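Local coordinates for periplasmic binding protein (Mycobacterium smegmatis, PDB 4MDY) that probably binds an iron-containing solute outside the membrane and delivers it to an ABC transporter, at residues R32-G37 with L95-I100. Sequence-based numbering, arbitrary orientation.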
loop_
_atom_site.group_PDB
_atom_site.type_symbol
_atom_site.label_atom_id
_atom_site.label_comp_id
_atom_site.label_asym_id
_atom_site.label_seq_id
_atom_site.Cartn_x
_atom_site.Cartn_y
_atom_site.Cartn_z
ATOM N N ARG A 32 5.242 10.181 21.240
ATOM C CA ARG A 32 6.354 10.090 20.307
ATOM C C ARG A 32 6.336 8.762 19.543
ATOM O O ARG A 32 6.951 7.776 19.958
ATOM C CB ARG A 32 7.682 10.236 21.063
ATOM C CG ARG A 32 7.907 11.613 21.665
ATOM C CD ARG A 32 9.228 11.676 22.418
ATOM N NE ARG A 32 10.400 11.611 21.535
ATOM C CZ ARG A 32 10.842 12.623 20.790
ATOM N NH1 ARG A 32 10.214 13.795 20.796
ATOM N NH2 ARG A 32 11.917 12.464 20.024
ATOM N N VAL A 33 5.661 8.752 18.400
ATOM C CA VAL A 33 5.510 7.536 17.617
ATOM C C VAL A 33 6.516 7.448 16.464
ATOM O O VAL A 33 6.630 8.358 15.638
ATOM C CB VAL A 33 4.080 7.425 17.041
ATOM C CG1 VAL A 33 3.894 6.091 16.340
ATOM C CG2 VAL A 33 3.045 7.582 18.139
ATOM N N VAL A 34 7.223 6.328 16.409
ATOM C CA VAL A 34 8.079 5.993 15.286
ATOM C C VAL A 34 7.359 5.037 14.333
ATOM O O VAL A 34 6.890 3.968 14.744
ATOM C CB VAL A 34 9.377 5.337 15.773
ATOM C CG1 VAL A 34 10.101 4.649 14.631
ATOM C CG2 VAL A 34 10.262 6.371 16.450
ATOM N N SER A 35 7.289 5.433 13.061
ATOM C CA SER A 35 6.814 4.570 11.992
ATOM C C SER A 35 8.015 3.865 11.362
ATOM O O SER A 35 8.792 4.473 10.598
ATOM C CB SER A 35 6.056 5.375 10.944
ATOM O OG SER A 35 5.494 4.514 9.969
ATOM N N ALA A 36 8.170 2.584 11.689
ATOM C CA ALA A 36 9.363 1.828 11.331
ATOM C C ALA A 36 9.208 0.970 10.058
ATOM O O ALA A 36 10.193 0.399 9.566
ATOM C CB ALA A 36 9.801 0.967 12.512
ATOM N N GLY A 37 7.994 0.897 9.513
ATOM C CA GLY A 37 7.752 0.159 8.275
ATOM C C GLY A 37 7.465 1.046 7.076
ATOM O O GLY A 37 7.550 2.264 7.152
ATOM N N LEU A 95 15.850 8.197 19.039
ATOM C CA LEU A 95 14.653 9.025 18.903
ATOM C C LEU A 95 13.723 8.979 20.131
ATOM O O LEU A 95 12.765 9.750 20.212
ATOM C CB LEU A 95 13.886 8.650 17.625
ATOM C CG LEU A 95 14.625 8.979 16.323
ATOM C CD1 LEU A 95 14.071 8.183 15.149
ATOM C CD2 LEU A 95 14.580 10.472 16.027
ATOM N N LYS A 96 14.004 8.090 21.084
ATOM C CA LYS A 96 13.279 8.061 22.359
ATOM C C LYS A 96 11.762 7.992 22.172
ATOM O O LYS A 96 11.024 8.782 22.748
ATOM C CB LYS A 96 13.633 9.290 23.211
ATOM C CG LYS A 96 15.105 9.411 23.559
ATOM C CD LYS A 96 15.507 8.371 24.588
ATOM C CE LYS A 96 16.961 8.532 24.992
ATOM N NZ LYS A 96 17.407 7.416 25.870
ATOM N N PRO A 97 11.291 7.045 21.360
ATOM C CA PRO A 97 9.853 6.974 21.118
ATOM C C PRO A 97 9.139 6.398 22.328
ATOM O O PRO A 97 9.789 5.831 23.204
ATOM C CB PRO A 97 9.757 6.019 19.938
ATOM C CG PRO A 97 10.930 5.109 20.096
ATOM C CD PRO A 97 12.014 5.914 20.756
ATOM N N ASP A 98 7.824 6.572 22.392
ATOM C CA ASP A 98 7.009 5.815 23.346
ATOM C C ASP A 98 6.103 4.789 22.644
ATOM O O ASP A 98 5.395 4.038 23.300
ATOM C CB ASP A 98 6.227 6.739 24.292
ATOM C CG ASP A 98 5.207 7.619 23.581
ATOM O OD1 ASP A 98 5.099 7.578 22.333
ATOM O OD2 ASP A 98 4.503 8.379 24.293
ATOM N N LEU A 99 6.139 4.763 21.309
ATOM C CA LEU A 99 5.503 3.692 20.535
ATOM C C LEU A 99 6.252 3.489 19.229
ATOM O O LEU A 99 6.580 4.456 18.529
ATOM C CB LEU A 99 4.037 4.008 20.231
ATOM C CG LEU A 99 3.254 2.882 19.525
ATOM C CD1 LEU A 99 3.023 1.691 20.445
ATOM C CD2 LEU A 99 1.912 3.381 19.018
ATOM N N ILE A 100 6.517 2.232 18.906
ATOM C CA ILE A 100 7.150 1.877 17.652
ATOM C C ILE A 100 6.168 1.041 16.850
ATOM O O ILE A 100 5.768 -0.040 17.286
ATOM C CB ILE A 100 8.459 1.095 17.875
ATOM C CG1 ILE A 100 9.455 1.944 18.681
ATOM C CG2 ILE A 100 9.089 0.708 16.543
ATOM C CD1 ILE A 100 10.603 1.148 19.264
#
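Arg32 points the NE/NH2 edge of its guanidinium at the carbonyl oxygens of Leu95 and Lys96, where the chain leaves helix 89-94; Lys96, with positive phi, is the first residue outside helical angles. A bend at chi3 (69°) turns the group so that NE and NH2 both grip Leu95 O, NH2 at 2.8 Å; NE also reaches Lys96 O at 3.1 Å. Both acceptors lie close to the guanidinium plane, although NE stands above the carbonyl plane of Lys96. At the backbone, Arg32 N meets Asp98 OD1 at 2.8 Å from above the carboxylate plane, while Arg32 O accepts from Asp98 N at 2.9 Å and weakly from Leu99 N. Asp98 OD2 binds Gln31 N, so this carboxylate ties down two successive amides. Val34 N donates to Leu99 O at 2.9 Å (N-H...O 165°); Leu99 thus bonds to both neighbours of Val33, evidence of parallel pairing. Strand 33-35 lies between strand 99-102 and Ile52-Ala53. On the face carrying Val34 and Ile100, Val34 CG2 packs 3.5 Å from Pro97 CB, with Ile92 against both side chains. The guanidinium thus supplies donors to carbonyls at the turn; the helix dipole may add favourably, probably damped by Arg32's exposure.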